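Local coordinates for nuclease NucT (Helicobacter pylori, PDB 6EHI), which is a nuclease of the PLD-like family, built round a mixed beta-sheet flanked by helices and paired with a second copy of itself in the assembly, at residues I36-F41 / A122-N127; I62-E67 / T86-L91; N21-G26 / I116-S121. The protein carries 1 engineered substitution. One frame throughout, in Å; residues are numbered along the deposited sequence.

Contact 1: residues I36-F41 / A122-N127. With GOL (glycerol), chain N; ACT (acetate ion), chain M.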
loop_
_atom_site.group_PDB
_atom_site.type_symbol
_atom_site.label_atom_id
_atom_site.label_comp_id
_atom_site.label_asym_id
_atom_site.label_seq_id
_atom_site.Cartn_x
_atom_site.Cartn_y
_atom_site.Cartn_z
ATOM N N ILE A 36 1.664 -3.639 14.374
ATOM C CA ILE A 36 0.855 -3.591 13.145
ATOM C C ILE A 36 0.144 -2.275 13.078
ATOM O O ILE A 36 -0.377 -1.771 14.098
ATOM C CB ILE A 36 -0.218 -4.693 13.136
ATOM C CG1 ILE A 36 0.432 -6.061 13.092
ATOM C CG2 ILE A 36 -1.278 -4.529 12.026
ATOM C CD1 ILE A 36 -0.382 -7.253 13.658
ATOM N N ALA A 37 0.153 -1.642 11.900
ATOM C CA ALA A 37 -0.759 -0.529 11.600
ATOM C C ALA A 37 -1.551 -0.906 10.390
ATOM O O ALA A 37 -0.929 -1.244 9.389
ATOM C CB ALA A 37 0.032 0.704 11.359
ATOM N N ILE A 38 -2.879 -0.969 10.498
ATOM C CA ILE A 38 -3.725 -1.469 9.422
ATOM C C ILE A 38 -4.951 -0.662 9.262
ATOM O O ILE A 38 -5.657 -0.427 10.216
ATOM C CB ILE A 38 -4.026 -2.954 9.684
ATOM C CG1 ILE A 38 -4.727 -3.636 8.495
ATOM C CG2 ILE A 38 -4.670 -3.195 11.044
ATOM C CD1 ILE A 38 -3.882 -3.692 7.251
ATOM N N TYR A 39 -5.264 -0.291 8.003
ATOM C CA TYR A 39 -6.462 0.436 7.653
ATOM C C TYR A 39 -7.702 -0.411 7.888
ATOM O O TYR A 39 -8.569 -0.049 8.719
ATOM C CB TYR A 39 -6.417 0.941 6.158
ATOM C CG TYR A 39 -7.692 1.585 5.766
ATOM C CD1 TYR A 39 -7.966 2.911 6.153
ATOM C CD2 TYR A 39 -8.696 0.855 5.080
ATOM C CE1 TYR A 39 -9.164 3.499 5.844
ATOM C CE2 TYR A 39 -9.910 1.441 4.805
ATOM C CZ TYR A 39 -10.127 2.776 5.244
ATOM O OH TYR A 39 -11.302 3.456 4.943
ATOM N N SER A 40 -7.822 -1.558 7.164
ATOM C CA SER A 40 -8.957 -2.457 7.328
ATOM C C SER A 40 -8.413 -3.858 7.588
ATOM O O SER A 40 -7.512 -4.300 6.885
ATOM C CB SER A 40 -9.857 -2.457 6.070
ATOM O OG SER A 40 -10.712 -3.591 6.011
ATOM N N PHE A 41 -8.984 -4.554 8.577
ATOM C CA PHE A 41 -8.498 -5.823 8.998
ATOM C C PHE A 41 -9.734 -6.650 9.414
ATOM O O PHE A 41 -10.251 -6.545 10.516
ATOM C CB PHE A 41 -7.484 -5.638 10.122
ATOM C CG PHE A 41 -6.926 -6.875 10.721
ATOM C CD1 PHE A 41 -7.172 -8.174 10.202
ATOM C CD2 PHE A 41 -6.225 -6.783 11.903
ATOM C CE1 PHE A 41 -6.665 -9.309 10.811
ATOM C CE2 PHE A 41 -5.715 -7.909 12.567
ATOM C CZ PHE A 41 -5.865 -9.195 11.974
ATOM N N ALA A 122 -2.110 -4.033 0.378
ATOM C CA ALA A 122 -3.211 -4.946 0.680
ATOM C C ALA A 122 -3.753 -4.691 2.121
ATOM O O ALA A 122 -3.059 -4.936 3.055
ATOM C CB ALA A 122 -2.742 -6.370 0.618
ATOM N N ASN A 123 -5.054 -4.401 2.188
ATOM C CA ASN A 123 -5.772 -4.479 3.437
ATOM C C ASN A 123 -5.884 -5.927 3.845
ATOM O O ASN A 123 -5.685 -6.864 3.001
ATOM C CB ASN A 123 -7.120 -3.806 3.320
ATOM C CG ASN A 123 -6.981 -2.263 3.179
ATOM O OD1 ASN A 123 -6.204 -1.640 3.946
ATOM N ND2 ASN A 123 -7.757 -1.636 2.275
ATOM N N TRP A 124 -6.085 -6.163 5.125
ATOM C CA TRP A 124 -6.068 -7.532 5.698
ATOM C C TRP A 124 -7.491 -8.048 5.693
ATOM O O TRP A 124 -8.156 -8.134 6.699
ATOM C CB TRP A 124 -5.402 -7.583 7.071
ATOM C CG TRP A 124 -3.918 -7.322 7.056
ATOM C CD1 TRP A 124 -3.205 -6.882 6.005
ATOM C CD2 TRP A 124 -3.039 -7.367 8.143
ATOM N NE1 TRP A 124 -1.896 -6.802 6.362
ATOM C CE2 TRP A 124 -1.786 -7.079 7.679
ATOM C CE3 TRP A 124 -3.199 -7.717 9.523
ATOM C CZ2 TRP A 124 -0.660 -7.042 8.500
ATOM C CZ3 TRP A 124 -2.117 -7.798 10.288
ATOM C CH2 TRP A 124 -0.851 -7.423 9.806
ATOM N N SER A 125 -7.893 -8.421 4.479
ATOM C CA SER A 125 -9.268 -8.885 4.153
ATOM C C SER A 125 -9.180 -10.074 3.208
ATOM O O SER A 125 -8.188 -10.190 2.470
ATOM C CB SER A 125 -9.992 -7.735 3.487
ATOM O OG SER A 125 -9.497 -7.424 2.198
ATOM N N LYS A 126 -10.197 -10.938 3.219
ATOM C CA LYS A 126 -10.274 -11.950 2.194
ATOM C C LYS A 126 -10.269 -11.256 0.817
ATOM O O LYS A 126 -9.604 -11.774 -0.100
ATOM C CB LYS A 126 -11.477 -12.853 2.441
ATOM C CG LYS A 126 -11.238 -13.734 3.670
ATOM C CD LYS A 126 -12.450 -14.603 4.041
ATOM C CE LYS A 126 -12.612 -15.808 3.147
ATOM N NZ LYS A 126 -14.071 -15.975 2.915
ATOM N N ASN A 127 -10.931 -10.102 0.661
ATOM C CA ASN A 127 -11.043 -9.382 -0.619
ATOM C C ASN A 127 -9.708 -9.136 -1.210
ATOM O O ASN A 127 -9.467 -9.422 -2.375
ATOM C CB ASN A 127 -11.810 -8.083 -0.521
ATOM C CG ASN A 127 -13.280 -8.286 -0.626
ATOM O OD1 ASN A 127 -13.723 -9.241 -1.252
ATOM N ND2 ASN A 127 -14.023 -7.469 0.001
HETATM C C1 GOL N . -10.856 -3.722 -0.447
HETATM O O1 GOL N . -11.419 -4.476 -1.450
HETATM C C2 GOL N . -10.869 -4.513 0.811
HETATM O O2 GOL N . -9.522 -4.946 1.031
HETATM C C3 GOL N . -11.404 -3.643 1.945
HETATM O O3 GOL N . -11.004 -4.131 3.236
HETATM C C ACT M . 0.345 -5.416 3.242
HETATM O O ACT M . 0.316 -4.888 2.064
HETATM O OXT ACT M . -0.706 -5.742 3.818
HETATM C CH3 ACT M . 1.618 -5.712 3.976
#
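The indole of Trp124 carries Ile38 on one face and turns its edge toward Phe41. Ile38 CD1 stands 3.6 Å from the centroid of the Trp124 five-membered ring and only 13° off its normal, a CH-pi contact; Trp124 CG, anti to its carbonyl carbon (chi1 -68°), is itself 3.6 Å from Ile38 CD1. Trp124 CE3 in turn lies over the centre of the Phe41 ring, 3.7 Å above its plane; with the two planes at 80°, this is a T-shaped pair. Ile36 comes obliquely to the far end of the indole, its CG2 3.7 Å from Trp124 CH2. The Tyr39 ring has at its edge Asn123 OD1, an oxygen hydrogen-bonded to Lys108 NZ. One backbone bridge joins the segments, with Trp124 N donating to Ser40 O at 2.9 Å. At the indole edge, Trp124 NE1 donates to acetate OXT at 3.0 Å, while Ala122 N donates to the other acetate oxygen. Glycerol joins Ser40 OG to Ser125 OG, which also caps Ala128 N. An apolar, aromatic cluster on Trp124 thus carries the contact beside one backbone bond, whereas acetate binds within segment 122-127 alone; both small molecules, probably from the crystallisation liquor, may mark pockets.

Contact 2: residues I62-E67 / T86-L91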
loop_
_atom_site.group_PDB
_atom_site.type_symbol
_atom_site.label_atom_id
_atom_site.label_comp_id
_atom_site.label_asym_id
_atom_site.label_seq_id
_atom_site.Cartn_x
_atom_site.Cartn_y
_atom_site.Cartn_z
ATOM N N ILE A 62 -1.594 -3.275 17.744
ATOM C CA ILE A 62 -2.313 -3.067 16.474
ATOM C C ILE A 62 -2.944 -1.714 16.478
ATOM O O ILE A 62 -3.759 -1.464 17.350
ATOM C CB ILE A 62 -3.392 -4.138 16.324
ATOM C CG1 ILE A 62 -2.817 -5.520 16.652
ATOM C CG2 ILE A 62 -3.961 -4.117 14.887
ATOM C CD1 ILE A 62 -3.819 -6.632 16.504
ATOM N N ILE A 63 -2.521 -0.802 15.596
ATOM C CA ILE A 63 -3.177 0.506 15.334
ATOM C C ILE A 63 -4.134 0.324 14.158
ATOM O O ILE A 63 -3.677 -0.055 13.063
ATOM C CB ILE A 63 -2.142 1.611 15.004
ATOM C CG1 ILE A 63 -1.040 1.651 16.081
ATOM C CG2 ILE A 63 -2.866 2.888 14.731
ATOM C CD1 ILE A 63 0.134 2.599 15.832
ATOM N N TYR A 64 -5.452 0.457 14.379
ATOM C CA TYR A 64 -6.472 0.429 13.327
ATOM C C TYR A 64 -6.900 1.819 12.881
ATOM O O TYR A 64 -7.032 2.778 13.737
ATOM C CB TYR A 64 -7.677 -0.250 13.873
ATOM C CG TYR A 64 -7.664 -1.721 14.213
ATOM C CD1 TYR A 64 -7.043 -2.230 15.408
ATOM C CD2 TYR A 64 -8.196 -2.667 13.307
ATOM C CE1 TYR A 64 -7.089 -3.570 15.728
ATOM C CE2 TYR A 64 -8.201 -4.005 13.615
ATOM C CZ TYR A 64 -7.652 -4.464 14.813
ATOM O OH TYR A 64 -7.629 -5.807 15.117
ATOM N N ASP A 65 -7.243 2.024 11.613
ATOM C CA ASP A 65 -7.930 3.280 11.232
ATOM C C ASP A 65 -9.211 3.541 12.095
ATOM O O ASP A 65 -10.034 2.620 12.293
ATOM C CB ASP A 65 -8.280 3.323 9.745
ATOM C CG ASP A 65 -9.131 4.515 9.352
ATOM O OD1 ASP A 65 -8.558 5.585 9.266
ATOM O OD2 ASP A 65 -10.387 4.375 9.119
ATOM N N TYR A 66 -9.348 4.785 12.550
ATOM C CA TYR A 66 -10.440 5.137 13.474
ATOM C C TYR A 66 -11.803 5.006 12.792
ATOM O O TYR A 66 -12.642 4.225 13.215
ATOM C CB TYR A 66 -10.216 6.600 14.017
ATOM C CG TYR A 66 -11.324 7.003 14.958
ATOM C CD1 TYR A 66 -12.561 7.419 14.476
ATOM C CD2 TYR A 66 -11.166 6.816 16.312
ATOM C CE1 TYR A 66 -13.578 7.716 15.372
ATOM C CE2 TYR A 66 -12.164 7.120 17.206
ATOM C CZ TYR A 66 -13.367 7.528 16.724
ATOM O OH TYR A 66 -14.380 7.817 17.620
ATOM N N GLU A 67 -12.023 5.665 11.692
ATOM C CA GLU A 67 -13.401 5.588 11.077
ATOM C C GLU A 67 -13.779 4.162 10.639
ATOM O O GLU A 67 -14.915 3.737 10.759
ATOM C CB GLU A 67 -13.530 6.530 9.926
ATOM C CG GLU A 67 -13.521 8.005 10.299
ATOM C CD GLU A 67 -14.650 8.438 11.261
ATOM O OE1 GLU A 67 -15.746 7.827 11.217
ATOM O OE2 GLU A 67 -14.422 9.394 12.089
ATOM N N THR A 86 -2.042 -8.334 24.022
ATOM C CA THR A 86 -2.511 -7.597 22.789
ATOM C C THR A 86 -3.070 -6.224 23.148
ATOM O O THR A 86 -4.017 -6.088 23.921
ATOM C CB THR A 86 -3.474 -8.458 21.971
ATOM O OG1 THR A 86 -2.848 -9.759 21.849
ATOM C CG2 THR A 86 -3.734 -7.979 20.551
ATOM N N LYS A 87 -2.485 -5.197 22.549
ATOM C CA LYS A 87 -2.864 -3.784 22.681
ATOM C C LYS A 87 -3.506 -3.414 21.359
ATOM O O LYS A 87 -2.858 -3.519 20.325
ATOM C CB LYS A 87 -1.647 -2.863 22.900
ATOM C CG LYS A 87 -2.062 -1.411 23.204
ATOM C CD LYS A 87 -0.876 -0.439 23.160
ATOM C CE LYS A 87 -1.219 1.024 23.400
ATOM N NZ LYS A 87 -1.968 1.249 24.668
ATOM N N VAL A 88 -4.750 -2.978 21.371
ATOM C CA VAL A 88 -5.389 -2.442 20.125
ATOM C C VAL A 88 -5.765 -1.004 20.368
ATOM O O VAL A 88 -6.106 -0.613 21.509
ATOM C CB VAL A 88 -6.583 -3.283 19.648
ATOM C CG1 VAL A 88 -6.194 -4.707 19.445
ATOM C CG2 VAL A 88 -7.772 -3.117 20.582
ATOM N N CYS A 89 -5.705 -0.155 19.329
ATOM C CA CYS A 89 -6.097 1.202 19.460
ATOM C C CYS A 89 -6.517 1.783 18.071
ATOM O O CYS A 89 -6.438 1.048 17.068
ATOM C CB CYS A 89 -4.933 1.955 20.125
ATOM S SG CYS A 89 -3.451 2.054 19.043
ATOM N N LEU A 90 -6.965 3.018 18.022
ATOM C CA LEU A 90 -7.549 3.637 16.842
ATOM C C LEU A 90 -6.836 4.905 16.522
ATOM O O LEU A 90 -6.434 5.620 17.426
ATOM C CB LEU A 90 -9.018 3.940 17.099
ATOM C CG LEU A 90 -9.962 2.802 17.395
ATOM C CD1 LEU A 90 -11.289 3.222 18.065
ATOM C CD2 LEU A 90 -10.204 2.067 16.098
ATOM N N LEU A 91 -6.685 5.248 15.237
ATOM C CA LEU A 91 -6.025 6.412 14.835
ATOM C C LEU A 91 -6.648 7.068 13.636
ATOM O O LEU A 91 -6.931 6.367 12.660
ATOM C CB LEU A 91 -4.570 6.073 14.634
ATOM C CG LEU A 91 -3.607 7.145 14.223
ATOM C CD1 LEU A 91 -3.528 8.277 15.269
ATOM C CD2 LEU A 91 -2.265 6.511 14.001
#
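Ile62 and Tyr64 bond through both their N-H and C=O groups to strand 86-91, which gives parallel pairing. Ile62 N donates to Lys87 O and receives Cys89 N at its own carbonyl. Two residues on, Tyr64 N reaches Cys89 O at 2.9 Å in a nearly straight bond (172° at the hydrogen), and Leu91 N returns to Tyr64 O. The last bond, Tyr66 N to Leu91 O at 2.9 Å, differs: the donor stands 57° out of the carbonyl plane, where segment 62-67 leaves the strand after Asp65. Axes 4.5 Å apart and inclined by 34° show the twist of the pair.

On one face, Ile63 and Leu91 lie side by side, with Ile63 CG2 3.6 Å from Leu91 CB. Cys89 SG, set between its backbone N and carbonyl carbon, meets Ile63 CG1 at 3.8 Å and is joined to Cys159 by a disulfide. On the other face, Tyr64 takes Cys89 O at its ring edge, in plane, and sets CE1 4.0 Å from Val88 CB. Beyond the strand end, Tyr66 CD2 approaches Leu90 CB obliquely at 3.7 Å.

Farther out, Tyr64 OH is hydrogen-bonded to Thr76, and helix 77-80 packs on Ile62, Tyr64 and Val88. Helix 142-158 packs on Ile63 from the opposite face. Asp65 ends the strand as an N-cap: OD2 caps Ser68 N, while OD1 separately accepts Met105 N; Tyr66 stacks on His70 and makes a cation-pi contact with Lys92. Adjacent parallel strands joined through helices 66-69 and 77-80, the second lying on the sheet, form a beta-alpha-beta crossover in the parallel part of the PLD-like domain's mixed sheet.

Contact 3: residues N21-G26 / I116-S121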
loop_
_atom_site.group_PDB
_atom_site.type_symbol
_atom_site.label_atom_id
_atom_site.label_comp_id
_atom_site.label_asym_id
_atom_site.label_seq_id
_atom_site.Cartn_x
_atom_site.Cartn_y
_atom_site.Cartn_z
ATOM N N ASN A 21 0.447 -16.638 3.020
ATOM C CA ASN A 21 1.222 -17.585 3.797
ATOM C C ASN A 21 2.487 -16.899 4.335
ATOM O O ASN A 21 2.880 -17.183 5.460
ATOM C CB ASN A 21 1.592 -18.880 2.949
ATOM C CG ASN A 21 0.396 -19.801 2.625
ATOM O OD1 ASN A 21 -0.654 -19.764 3.234
ATOM N ND2 ASN A 21 0.586 -20.656 1.622
ATOM N N SER A 22 3.131 -15.989 3.584
ATOM C CA SER A 22 4.313 -15.272 4.052
ATOM C C SER A 22 3.974 -14.435 5.292
ATOM O O SER A 22 4.743 -14.342 6.253
ATOM C CB SER A 22 4.878 -14.335 2.982
ATOM O OG SER A 22 6.078 -13.652 3.368
ATOM N N LEU A 23 2.889 -13.700 5.182
ATOM C CA LEU A 23 2.466 -12.766 6.223
ATOM C C LEU A 23 2.090 -13.583 7.472
ATOM O O LEU A 23 2.465 -13.249 8.569
ATOM C CB LEU A 23 1.223 -11.975 5.754
ATOM C CG LEU A 23 0.636 -10.995 6.783
ATOM C CD1 LEU A 23 1.734 -10.040 7.194
ATOM C CD2 LEU A 23 -0.553 -10.253 6.209
ATOM N N ILE A 24 1.261 -14.596 7.280
ATOM C CA ILE A 24 0.798 -15.440 8.377
ATOM C C ILE A 24 1.964 -16.109 9.046
ATOM O O ILE A 24 2.027 -16.083 10.266
ATOM C CB ILE A 24 -0.302 -16.378 7.931
ATOM C CG1 ILE A 24 -1.550 -15.542 7.943
ATOM C CG2 ILE A 24 -0.481 -17.568 8.884
ATOM C CD1 ILE A 24 -2.780 -16.210 7.471
ATOM N N SER A 25 2.886 -16.638 8.255
ATOM C CA SER A 25 4.085 -17.235 8.823
ATOM C C SER A 25 4.988 -16.228 9.573
ATOM O O SER A 25 5.521 -16.504 10.653
ATOM C CB SER A 25 4.843 -17.996 7.759
ATOM O OG SER A 25 6.096 -18.364 8.231
ATOM N N GLY A 26 5.121 -15.023 9.036
ATOM C CA GLY A 26 5.901 -13.983 9.672
ATOM C C GLY A 26 5.345 -13.644 11.043
ATOM O O GLY A 26 6.070 -13.383 11.981
ATOM N N ILE A 116 11.691 -8.201 10.460
ATOM C CA ILE A 116 10.958 -8.198 9.187
ATOM C C ILE A 116 9.964 -7.038 9.181
ATOM O O ILE A 116 9.427 -6.686 10.201
ATOM C CB ILE A 116 10.062 -9.478 8.942
ATOM C CG1 ILE A 116 10.839 -10.783 9.152
ATOM C CG2 ILE A 116 9.443 -9.451 7.559
ATOM C CD1 ILE A 116 9.853 -11.974 9.371
ATOM N N VAL A 117 9.845 -6.367 8.030
ATOM C CA VAL A 117 8.701 -5.479 7.813
ATOM C C VAL A 117 7.974 -5.880 6.541
ATOM O O VAL A 117 8.570 -6.263 5.534
ATOM C CB VAL A 117 9.040 -4.015 7.866
ATOM C CG1 VAL A 117 10.068 -3.658 6.826
ATOM C CG2 VAL A 117 7.741 -3.222 7.703
ATOM N N PHE A 118 6.629 -5.920 6.665
ATOM C CA PHE A 118 5.677 -6.166 5.567
ATOM C C PHE A 118 4.962 -4.916 5.288
ATOM O O PHE A 118 4.462 -4.204 6.181
ATOM C CB PHE A 118 4.603 -7.235 5.940
ATOM C CG PHE A 118 5.163 -8.608 6.194
ATOM C CD1 PHE A 118 5.603 -9.021 7.448
ATOM C CD2 PHE A 118 5.147 -9.562 5.180
ATOM C CE1 PHE A 118 6.030 -10.293 7.635
ATOM C CE2 PHE A 118 5.632 -10.856 5.366
ATOM C CZ PHE A 118 6.079 -11.211 6.587
ATOM N N LEU A 119 5.031 -4.484 4.046
ATOM C CA LEU A 119 4.253 -3.327 3.648
ATOM C C LEU A 119 3.714 -3.445 2.230
ATOM O O LEU A 119 3.996 -4.381 1.573
ATOM C CB LEU A 119 5.061 -2.013 3.846
ATOM C CG LEU A 119 6.344 -1.834 3.033
ATOM C CD1 LEU A 119 6.092 -1.415 1.585
ATOM C CD2 LEU A 119 7.209 -0.791 3.630
ATOM N N GLY A 120 2.909 -2.506 1.747
ATOM C CA GLY A 120 2.284 -2.695 0.434
ATOM C C GLY A 120 0.848 -2.170 0.434
ATOM O O GLY A 120 0.498 -1.266 1.222
ATOM N N SER A 121 0.057 -2.654 -0.493
ATOM C CA SER A 121 -1.268 -2.092 -0.768
ATOM C C SER A 121 -2.381 -2.841 -0.126
ATOM O O SER A 121 -3.492 -2.329 -0.134
ATOM C CB SER A 121 -1.511 -2.082 -2.299
ATOM O OG SER A 121 -1.465 -3.389 -2.896
#
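Phe118 projects from its strand toward helix 21-26, and Leu23 crosses over one face of its ring. Leu23 CD1 lies 4.0 Å from the Phe118 ring centroid, 16° off the normal and displaced toward the rim; this is a CH-pi contact. The ring atom nearest to Leu23 CD1, at 3.8 Å, is Phe118 CG, which its first torsion sets anti to the carbonyl carbon (chi1 -64°), beside the backbone N. Ser22 meets the same ring in its plane instead, with OG 3.5 Å from Phe118 CE2 at the edge. The Ser22 carbonyl oxygen approaches Phe118 CZ obliquely at 3.4 Å while accepting the helical bond from Gly26 N. The arrangement is helix-on-sheet packing, with helix 16-28 covering part of one face, over strands 116-120 and 134-139: the segment axes are 10.2 Å apart, and their directions differ by 144°. Helix 142-158 packs on Val117, from the other face of strand 116-120. Gly26 brings its backbone close to the sheet, its CA 4.2 Å from Phe118 CZ and 4.4 Å from Ile116 CD1; a CB there would collide with Phe118 CZ. Lys138 of the neighbouring strand touches Ser22, Ile116 and Phe118, whereas Leu119 packs on Leu119 of the second subunit.

How the contacts relate
All three contacts are largely buried and reach the same mixed sheet. Contact 1 is nearest the chain's centre, about 7 Å between centres, against about 9 Å for contact 3 and 10 Å for contact 2, which includes exposed Lys87. Contact 2 is bonding between neighbouring strands, contact 3 is largely apolar helix-on-strand packing, and contact 1 joins a strand end to a loop through one backbone bridge, aromatic rings and a bound glycerol. Contacts 1 and 2 meet where Ile36 O lies 2.8 Å from Ile63 N, probably a hydrogen bond. Contact 1 touches contact 3 more lightly, at Trp124 and Leu23. Contacts 2 and 3 sit on opposite sides of the chain's centre.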